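Local coordinates for collagen adhesin (Staphylococcus aureus, PDB 2F68), which probably attaches staphylococcal cells to collagen by closing its two beta-rich domains round the collagen rod, at residues Asp188-Gly193 / Asn238-Thr243; Gln194-Ser199 / Ile231-Thr236; Glu269-Ser274 / Asn292-Asn297. One frame throughout, in Å; residues are numbered along the deposited sequence.

Interaction 1: Asp188-Gly193 / Asn238-Thr243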
loop_
_atom_site.group_PDB
_atom_site.type_symbol
_atom_site.label_atom_id
_atom_site.label_comp_id
_atom_site.label_asym_id
_atom_site.label_seq_id
_atom_site.Cartn_x
_atom_site.Cartn_y
_atom_site.Cartn_z
ATOM N N ASP A 188 -3.686 -5.538 -21.280
ATOM C CA ASP A 188 -3.286 -5.781 -19.896
ATOM C C ASP A 188 -3.628 -7.201 -19.447
ATOM O O ASP A 188 -4.688 -7.732 -19.784
ATOM C CB ASP A 188 -3.942 -4.752 -18.967
ATOM C CG ASP A 188 -3.386 -4.791 -17.555
ATOM O OD1 ASP A 188 -3.754 -5.706 -16.787
ATOM O OD2 ASP A 188 -2.594 -3.892 -17.205
ATOM N N GLN A 189 -2.714 -7.804 -18.689
ATOM C CA GLN A 189 -2.908 -9.135 -18.116
ATOM C C GLN A 189 -2.560 -9.117 -16.629
ATOM O O GLN A 189 -1.429 -8.799 -16.253
ATOM C CB GLN A 189 -2.052 -10.186 -18.835
ATOM C CG GLN A 189 -2.287 -10.311 -20.340
ATOM C CD GLN A 189 -1.439 -9.352 -21.160
ATOM O OE1 GLN A 189 -0.303 -9.038 -20.798
ATOM N NE2 GLN A 189 -1.987 -8.888 -22.277
ATOM N N ILE A 190 -3.539 -9.451 -15.792
ATOM C CA ILE A 190 -3.337 -9.504 -14.345
ATOM C C ILE A 190 -2.961 -10.927 -13.934
ATOM O O ILE A 190 -3.698 -11.877 -14.209
ATOM C CB ILE A 190 -4.587 -9.018 -13.564
ATOM C CG1 ILE A 190 -5.116 -7.705 -14.155
ATOM C CG2 ILE A 190 -4.263 -8.849 -12.082
ATOM C CD1 ILE A 190 -6.582 -7.432 -13.869
ATOM N N GLN A 191 -1.808 -11.060 -13.281
ATOM C CA GLN A 191 -1.256 -12.370 -12.922
ATOM C C GLN A 191 -1.970 -13.006 -11.725
ATOM O O GLN A 191 -2.854 -12.395 -11.120
ATOM C CB GLN A 191 0.256 -12.274 -12.670
ATOM C CG GLN A 191 1.065 -11.673 -13.826
ATOM C CD GLN A 191 0.915 -12.438 -15.133
ATOM O OE1 GLN A 191 0.536 -11.868 -16.158
ATOM N NE2 GLN A 191 1.209 -13.735 -15.104
ATOM N N GLY A 192 -1.576 -14.236 -11.397
ATOM C CA GLY A 192 -2.207 -15.013 -10.329
ATOM C C GLY A 192 -1.994 -14.470 -8.928
ATOM O O GLY A 192 -1.083 -13.676 -8.686
ATOM N N GLY A 193 -2.847 -14.912 -8.005
ATOM C CA GLY A 193 -2.794 -14.473 -6.611
ATOM C C GLY A 193 -3.711 -13.301 -6.312
ATOM O O GLY A 193 -3.771 -12.827 -5.175
ATOM N N ASN A 238 -8.818 -12.454 -16.069
ATOM C CA ASN A 238 -8.173 -11.260 -15.502
ATOM C C ASN A 238 -7.374 -10.451 -16.530
ATOM O O ASN A 238 -6.202 -10.131 -16.318
ATOM C CB ASN A 238 -7.308 -11.622 -14.283
ATOM C CG ASN A 238 -8.137 -11.989 -13.065
ATOM O OD1 ASN A 238 -8.980 -11.212 -12.612
ATOM N ND2 ASN A 238 -7.891 -13.175 -12.520
ATOM N N THR A 239 -8.025 -10.129 -17.646
ATOM C CA THR A 239 -7.400 -9.359 -18.722
ATOM C C THR A 239 -8.239 -8.146 -19.115
ATOM O O THR A 239 -9.462 -8.239 -19.248
ATOM C CB THR A 239 -7.141 -10.222 -19.981
ATOM O OG1 THR A 239 -8.334 -10.934 -20.334
ATOM C CG2 THR A 239 -6.011 -11.217 -19.738
ATOM N N ILE A 240 -7.568 -7.010 -19.294
ATOM C CA ILE A 240 -8.220 -5.771 -19.718
ATOM C C ILE A 240 -7.612 -5.282 -21.034
ATOM O O ILE A 240 -6.423 -4.963 -21.100
ATOM C CB ILE A 240 -8.122 -4.660 -18.635
ATOM C CG1 ILE A 240 -8.726 -5.140 -17.309
ATOM C CG2 ILE A 240 -8.814 -3.379 -19.111
ATOM C CD1 ILE A 240 -8.276 -4.350 -16.091
ATOM N N ASP A 241 -8.436 -5.236 -22.078
ATOM C CA ASP A 241 -8.001 -4.768 -23.392
ATOM C C ASP A 241 -8.604 -3.403 -23.708
ATOM O O ASP A 241 -9.824 -3.261 -23.820
ATOM C CB ASP A 241 -8.361 -5.786 -24.479
ATOM C CG ASP A 241 -7.623 -7.107 -24.318
ATOM O OD1 ASP A 241 -6.405 -7.090 -24.035
ATOM O OD2 ASP A 241 -8.264 -8.166 -24.485
ATOM N N VAL A 242 -7.737 -2.402 -23.847
ATOM C CA VAL A 242 -8.164 -1.024 -24.084
ATOM C C VAL A 242 -7.826 -0.586 -25.508
ATOM O O VAL A 242 -6.676 -0.681 -25.942
ATOM C CB VAL A 242 -7.528 -0.040 -23.063
ATOM C CG1 VAL A 242 -8.136 1.354 -23.200
ATOM C CG2 VAL A 242 -7.697 -0.551 -21.635
ATOM N N THR A 243 -8.842 -0.114 -26.227
ATOM C CA THR A 243 -8.670 0.420 -27.574
ATOM C C THR A 243 -9.200 1.851 -27.625
ATOM O O THR A 243 -10.363 2.100 -27.306
ATOM C CB THR A 243 -9.390 -0.451 -28.631
ATOM O OG1 THR A 243 -9.026 -1.825 -28.455
ATOM C CG2 THR A 243 -9.025 -0.009 -30.045
HETATM O O HOH W 1 -4.799 -8.972 -22.509
HETATM O O HOH W 2 -4.688 -14.255 -13.047
#

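Interaction 2: Gln194-Ser199 / Ile231-Thr236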
loop_
_atom_site.group_PDB
_atom_site.type_symbol
_atom_site.label_atom_id
_atom_site.label_comp_id
_atom_site.label_asym_id
_atom_site.label_seq_id
_atom_site.Cartn_x
_atom_site.Cartn_y
_atom_site.Cartn_z
ATOM N N GLN A 194 -4.428 -12.840 -7.335
ATOM C CA GLN A 194 -5.330 -11.693 -7.216
ATOM C C GLN A 194 -6.490 -11.772 -8.210
ATOM O O GLN A 194 -6.348 -12.332 -9.301
ATOM C CB GLN A 194 -4.558 -10.375 -7.385
ATOM C CG GLN A 194 -3.750 -10.271 -8.680
ATOM C CD GLN A 194 -2.699 -9.172 -8.652
ATOM O OE1 GLN A 194 -1.598 -9.344 -9.175
ATOM N NE2 GLN A 194 -3.032 -8.039 -8.042
ATOM N N GLN A 195 -7.633 -11.211 -7.822
ATOM C CA GLN A 195 -8.824 -11.187 -8.669
ATOM C C GLN A 195 -9.321 -9.758 -8.881
ATOM O O GLN A 195 -9.499 -9.004 -7.921
ATOM C CB GLN A 195 -9.929 -12.071 -8.075
ATOM C CG GLN A 195 -11.251 -12.082 -8.856
ATOM C CD GLN A 195 -11.105 -12.581 -10.288
ATOM O OE1 GLN A 195 -10.432 -13.580 -10.549
ATOM N NE2 GLN A 195 -11.746 -11.887 -11.221
ATOM N N LEU A 196 -9.544 -9.405 -10.144
ATOM C CA LEU A 196 -9.983 -8.065 -10.532
ATOM C C LEU A 196 -11.401 -7.748 -10.059
ATOM O O LEU A 196 -12.327 -8.538 -10.260
ATOM C CB LEU A 196 -9.874 -7.898 -12.056
ATOM C CG LEU A 196 -10.574 -6.742 -12.784
ATOM C CD1 LEU A 196 -10.020 -5.381 -12.379
ATOM C CD2 LEU A 196 -10.460 -6.934 -14.285
ATOM N N ASP A 197 -11.551 -6.587 -9.426
ATOM C CA ASP A 197 -12.859 -6.063 -9.053
ATOM C C ASP A 197 -13.301 -5.071 -10.127
ATOM O O ASP A 197 -12.722 -3.989 -10.267
ATOM C CB ASP A 197 -12.802 -5.395 -7.673
ATOM C CG ASP A 197 -14.175 -5.256 -7.022
ATOM O OD1 ASP A 197 -15.205 -5.352 -7.725
ATOM O OD2 ASP A 197 -14.220 -5.045 -5.792
ATOM N N LEU A 198 -14.323 -5.459 -10.886
ATOM C CA LEU A 198 -14.807 -4.682 -12.029
ATOM C C LEU A 198 -15.472 -3.364 -11.622
ATOM O O LEU A 198 -15.411 -2.377 -12.361
ATOM C CB LEU A 198 -15.769 -5.529 -12.875
ATOM C CG LEU A 198 -16.324 -4.981 -14.197
ATOM C CD1 LEU A 198 -15.216 -4.720 -15.211
ATOM C CD2 LEU A 198 -17.362 -5.931 -14.774
ATOM N N SER A 199 -16.096 -3.358 -10.446
ATOM C CA SER A 199 -16.806 -2.184 -9.934
ATOM C C SER A 199 -15.876 -1.038 -9.527
ATOM O O SER A 199 -16.314 0.110 -9.406
ATOM C CB SER A 199 -17.704 -2.578 -8.757
ATOM O OG SER A 199 -16.947 -3.139 -7.699
ATOM N N ILE A 231 -13.219 -0.945 -23.819
ATOM C CA ILE A 231 -12.502 -1.508 -22.678
ATOM C C ILE A 231 -13.032 -2.921 -22.424
ATOM O O ILE A 231 -13.949 -3.125 -21.622
ATOM C CB ILE A 231 -12.623 -0.625 -21.403
ATOM C CG1 ILE A 231 -12.322 0.845 -21.726
ATOM C CG2 ILE A 231 -11.691 -1.138 -20.301
ATOM C CD1 ILE A 231 -12.749 1.824 -20.643
ATOM N N THR A 232 -12.458 -3.887 -23.138
ATOM C CA THR A 232 -12.867 -5.285 -23.034
ATOM C C THR A 232 -12.290 -5.909 -21.766
ATOM O O THR A 232 -11.073 -5.932 -21.572
ATOM C CB THR A 232 -12.425 -6.106 -24.270
ATOM O OG1 THR A 232 -12.743 -5.387 -25.468
ATOM C CG2 THR A 232 -13.121 -7.462 -24.300
ATOM N N VAL A 233 -13.176 -6.406 -20.907
ATOM C CA VAL A 233 -12.770 -7.009 -19.639
ATOM C C VAL A 233 -13.210 -8.469 -19.554
ATOM O O VAL A 233 -14.402 -8.778 -19.638
ATOM C CB VAL A 233 -13.320 -6.218 -18.418
ATOM C CG1 VAL A 233 -12.922 -6.895 -17.113
ATOM C CG2 VAL A 233 -12.826 -4.775 -18.437
ATOM N N ASP A 234 -12.232 -9.358 -19.400
ATOM C CA ASP A 234 -12.492 -10.767 -19.133
ATOM C C ASP A 234 -12.184 -11.036 -17.662
ATOM O O ASP A 234 -11.021 -11.180 -17.276
ATOM C CB ASP A 234 -11.644 -11.657 -20.050
ATOM C CG ASP A 234 -12.163 -13.086 -20.131
ATOM O OD1 ASP A 234 -12.273 -13.755 -19.081
ATOM O OD2 ASP A 234 -12.449 -13.545 -21.257
ATOM N N ASN A 235 -13.238 -11.088 -16.850
ATOM C CA ASN A 235 -13.118 -11.225 -15.397
ATOM C C ASN A 235 -12.525 -12.561 -14.949
ATOM O O ASN A 235 -11.825 -12.626 -13.935
ATOM C CB ASN A 235 -14.478 -10.995 -14.728
ATOM C CG ASN A 235 -14.370 -10.801 -13.222
ATOM O OD1 ASN A 235 -14.957 -11.555 -12.446
ATOM N ND2 ASN A 235 -13.618 -9.787 -12.804
ATOM N N THR A 236 -12.810 -13.617 -15.708
ATOM C CA THR A 236 -12.308 -14.958 -15.409
ATOM C C THR A 236 -10.813 -15.077 -15.724
ATOM O O THR A 236 -10.055 -15.668 -14.951
ATOM C CB THR A 236 -13.099 -16.046 -16.178
ATOM O OG1 THR A 236 -14.503 -15.772 -16.096
ATOM C CG2 THR A 236 -12.824 -17.433 -15.600
#

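Interaction 3: Glu269-Ser274 / Asn292-Asn297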
loop_
_atom_site.group_PDB
_atom_site.type_symbol
_atom_site.label_atom_id
_atom_site.label_comp_id
_atom_site.label_asym_id
_atom_site.label_seq_id
_atom_site.Cartn_x
_atom_site.Cartn_y
_atom_site.Cartn_z
ATOM N N GLU A 269 4.774 -11.242 -4.008
ATOM C CA GLU A 269 4.727 -10.276 -5.105
ATOM C C GLU A 269 3.448 -10.389 -5.930
ATOM O O GLU A 269 3.022 -11.489 -6.286
ATOM C CB GLU A 269 5.948 -10.438 -6.017
ATOM C CG GLU A 269 7.259 -9.945 -5.413
ATOM C CD GLU A 269 8.442 -10.072 -6.363
ATOM O OE1 GLU A 269 8.240 -10.415 -7.549
ATOM O OE2 GLU A 269 9.583 -9.824 -5.920
ATOM N N PHE A 270 2.846 -9.239 -6.224
ATOM C CA PHE A 270 1.672 -9.172 -7.091
ATOM C C PHE A 270 2.031 -8.449 -8.385
ATOM O O PHE A 270 2.353 -7.258 -8.378
ATOM C CB PHE A 270 0.500 -8.490 -6.377
ATOM C CG PHE A 270 0.045 -9.212 -5.139
ATOM C CD1 PHE A 270 -0.815 -10.304 -5.230
ATOM C CD2 PHE A 270 0.479 -8.804 -3.881
ATOM C CE1 PHE A 270 -1.234 -10.978 -4.087
ATOM C CE2 PHE A 270 0.063 -9.472 -2.733
ATOM C CZ PHE A 270 -0.793 -10.561 -2.836
ATOM N N VAL A 271 1.979 -9.187 -9.490
ATOM C CA VAL A 271 2.456 -8.698 -10.783
ATOM C C VAL A 271 1.299 -8.372 -11.727
ATOM O O VAL A 271 0.285 -9.072 -11.754
ATOM C CB VAL A 271 3.407 -9.724 -11.466
ATOM C CG1 VAL A 271 4.188 -9.072 -12.603
ATOM C CG2 VAL A 271 4.372 -10.334 -10.454
ATOM N N ASN A 272 1.465 -7.294 -12.489
ATOM C CA ASN A 272 0.545 -6.931 -13.558
ATOM C C ASN A 272 1.336 -6.614 -14.824
ATOM O O ASN A 272 2.309 -5.857 -14.783
ATOM C CB ASN A 272 -0.331 -5.745 -13.136
ATOM C CG ASN A 272 -1.399 -5.394 -14.164
ATOM O OD1 ASN A 272 -1.742 -4.225 -14.333
ATOM N ND2 ASN A 272 -1.934 -6.402 -14.844
ATOM N N ASN A 273 0.927 -7.215 -15.939
ATOM C CA ASN A 273 1.633 -7.065 -17.211
ATOM C C ASN A 273 0.778 -6.391 -18.279
ATOM O O ASN A 273 -0.435 -6.593 -18.326
ATOM C CB ASN A 273 2.125 -8.427 -17.714
ATOM C CG ASN A 273 3.099 -9.096 -16.753
ATOM O OD1 ASN A 273 3.870 -8.431 -16.059
ATOM N ND2 ASN A 273 3.070 -10.424 -16.718
ATOM N N SER A 274 1.418 -5.591 -19.132
ATOM C CA SER A 274 0.720 -4.888 -20.210
ATOM C C SER A 274 1.604 -4.639 -21.432
ATOM O O SER A 274 2.806 -4.396 -21.305
ATOM C CB SER A 274 0.133 -3.565 -19.706
ATOM O OG SER A 274 1.153 -2.675 -19.291
ATOM N N ASN A 292 5.510 -3.387 -17.507
ATOM C CA ASN A 292 5.071 -4.191 -16.367
ATOM C C ASN A 292 5.361 -3.528 -15.022
ATOM O O ASN A 292 6.262 -2.692 -14.915
ATOM C CB ASN A 292 5.720 -5.582 -16.410
ATOM C CG ASN A 292 5.732 -6.193 -17.808
ATOM O OD1 ASN A 292 6.750 -6.728 -18.248
ATOM N ND2 ASN A 292 4.604 -6.115 -18.508
ATOM N N HIS A 293 4.594 -3.909 -14.002
ATOM C CA HIS A 293 4.800 -3.410 -12.642
ATOM C C HIS A 293 4.523 -4.487 -11.596
ATOM O O HIS A 293 3.612 -5.304 -11.757
ATOM C CB HIS A 293 3.932 -2.179 -12.376
ATOM C CG HIS A 293 4.374 -1.375 -11.193
ATOM N ND1 HIS A 293 3.825 -1.533 -9.938
ATOM C CD2 HIS A 293 5.320 -0.414 -11.072
ATOM C CE1 HIS A 293 4.412 -0.700 -9.097
ATOM N NE2 HIS A 293 5.321 -0.009 -9.760
ATOM N N THR A 294 5.315 -4.473 -10.527
ATOM C CA THR A 294 5.198 -5.452 -9.449
ATOM C C THR A 294 5.034 -4.754 -8.099
ATOM O O THR A 294 5.823 -3.874 -7.743
ATOM C CB THR A 294 6.426 -6.395 -9.408
ATOM O OG1 THR A 294 6.711 -6.875 -10.728
ATOM C CG2 THR A 294 6.173 -7.582 -8.487
ATOM N N VAL A 295 4.001 -5.150 -7.358
ATOM C CA VAL A 295 3.732 -4.600 -6.029
ATOM C C VAL A 295 4.025 -5.651 -4.958
ATOM O O VAL A 295 3.468 -6.751 -4.984
ATOM C CB VAL A 295 2.272 -4.085 -5.899
ATOM C CG1 VAL A 295 2.007 -3.537 -4.500
ATOM C CG2 VAL A 295 1.987 -3.017 -6.943
ATOM N N HIS A 296 4.906 -5.299 -4.025
ATOM C CA HIS A 296 5.295 -6.195 -2.939
ATOM C C HIS A 296 4.259 -6.206 -1.819
ATOM O O HIS A 296 3.718 -5.160 -1.450
ATOM C CB HIS A 296 6.667 -5.803 -2.383
ATOM C CG HIS A 296 7.775 -5.894 -3.386
ATOM N ND1 HIS A 296 8.205 -4.811 -4.120
ATOM C CD2 HIS A 296 8.538 -6.942 -3.777
ATOM C CE1 HIS A 296 9.187 -5.186 -4.920
ATOM N NE2 HIS A 296 9.409 -6.474 -4.732
ATOM N N ASN A 297 3.991 -7.396 -1.289
ATOM C CA ASN A 297 3.043 -7.572 -0.192
ATOM C C ASN A 297 3.632 -7.116 1.140
ATOM O O ASN A 297 4.847 -7.174 1.343
ATOM C CB ASN A 297 2.597 -9.035 -0.103
ATOM C CG ASN A 297 1.285 -9.212 0.652
ATOM O OD1 ASN A 297 0.612 -8.240 1.003
ATOM N ND2 ASN A 297 0.917 -10.463 0.901
#

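Interaction 1: Asp188-Gly193 / Asn238-Thr243
The carbonyl oxygen of D188 is gripped from several directions. The backbone N of I240 donates to D188 O over 3.0 Å. A water donates to the same D188 O at 3.0 Å, and the CA of T239 adds a weaker C-H...O contact with it at 3.3 Å. That water also donates to D241 OD1 and accepts from Q189 NE2, so it bridges the D188 carbonyl and the side chains of Q189 and D241. Q189 NE2 has a second partner in Q275.

In return D188 N donates to I240 O at 2.8 Å, completing a hydrogen-bonded antiparallel pair. D188, I190 and I240 all lie against Y258 of the facing sheet, inside the beta sandwich of the collagen-binding domain. The CD1 methyls of I190 and I240 approach to 4.2 Å there, as suits branched apolar residues in a core. D188 OD1, buried, accepts from N272 ND2 on the next strand.

Q189 and T239, a non-hydrogen-bonded pair, lie on the other face. The CG of Q189 stands anti to its carbonyl carbon (chi1 -58°) and meets T239 CG2 at 3.9 Å, the two side chains crossing obliquely.

On the other side of their strand N238 and T239 both face D234 of strand 230-234, a G1 beta bulge; the pairing with 188-190 continues through N238. N238 takes the left-handed conformation (phi 55°, psi 51°), which asparagine tolerates better than most residues other than glycine. Its backbone O accepts from I190 N at 2.8 Å. The amide of N238 turns to strand 194-207 of the facing sheet, OD1 accepting from L196 N, while a second water donates to I190 O at 2.8 Å.

Interaction 2: Gln194-Ser199 / Ile231-Thr236
Q195 and N235 hold the two segments together with side-chain amides, each bonding to a backbone oxygen of the other segment. The CG of Q195 is anti to the backbone N (chi1 178°), and a bend at chi2 of 60° then swings CD round toward N235. NE2 ends 2.8 Å from N235 O in a nearly straight bond, with that oxygen lying in the plane of the glutamine amide. The rotation of this amide is fixed from its other end too, because Q195 OE1 accepts from N238 ND2.

N235 also has its CG anti to the backbone N, and its ND2 donates to L196 O over 3.1 Å. The acceptor is in the asparagine's amide plane, but ND2 stands above the plane of the L196 carbonyl. The two amides, their planes 73° apart, cross at about a right angle with NE2 of Q195 3.2 Å from ND2 of N235. Both nitrogens are donors, and each gives one of its hydrogens to a main-chain oxygen.

Beside this polar pair comes an apolar cluster. The CG1 methyl of V233 is shared between two leucines: L196 CD2 touches it at 3.7 Å and L198 CD1 touches it at 3.7 Å. Leucine's longer reach lets these tips span a gap that the backbones do not close. L196 goes on to I240, and L198 to I219 of helix 218-225.

Residues 194-196 and 231-234 belong to different sheets, so the two sheets of the beta sandwich are joined here by side chains and not by strand pairing.

Interaction 3: Glu269-Ser274 / Asn292-Asn297
E269 to N272 pair with H293 to H296 as antiparallel neighbours, a regular two-strand ladder in the immunoglobulin-like beta sandwich of the collagen-binding domain. The short strand axes run at 161° to each other.

Backbone bonds come in two reciprocal pairs. F270 N donates to V295 O at 2.8 Å, and V295 N returns a bond to F270 O at 2.9 Å. Two residues on, N272 N reaches H293 O at 3.0 Å and H293 N reaches N272 O at 3.1 Å. N272 O also accepts from K155 NZ of strand 154-156, so two donors share it.

Side-chain packing on the face with E269, V271, T294 and H296 is built round one methyl group. T294 CG2 touches V271 CG2 at 3.8 Å and E269 OE1 at 3.6 Å. V271 and T294 are both beta-branched, which favours extended backbone, and they lie side by side pointing the same way. E269 and H296 do likewise, E269 CG resting 3.7 Å from H296 CD2, with the carboxylate plane almost perpendicular to the imidazole. Both of these polar residues are exposed, as suits their type.

The other face carries F270, N272, H293 and V295, with W169 of the opposing sheet packed on N272, H293 and V295. The amide of buried N272 is satisfied beyond the two strands: OD1 accepts from Y258 OH, and ND2 is taken up by strand 184-190.

At the end of the ladder the aromatic ring of F270 meets an amide. N297 has CG anti to its backbone N (chi1 -160°), and its ND2 bonds to Q267 O. N297 CG sits in the plane of the F270 ring at its edge, 3.6 Å from CE2, with amide and ring planes 72° apart.

In the fold
All three interactions lie in the collagen-binding domain. Five strands of one antiparallel sheet run in the order 230-234, 239-244, 184-190, 269-278, 289-296. Interaction 1 joins the second and third, and interaction 3 the fourth and fifth; the pairing of 184-190 with 269-278 links the two. Interaction 2 ties the first strand to strand 194-207 of the facing sheet. The centres of 1 and 2 are about 7 Å apart, those of 1 and 3 about 12 Å, and those of 2 and 3 about 16 Å. Along the chain, interaction 2 falls between the segments of interaction 1, and interaction 3 follows both. Together they probably help fix the shape of the domain that meets collagen.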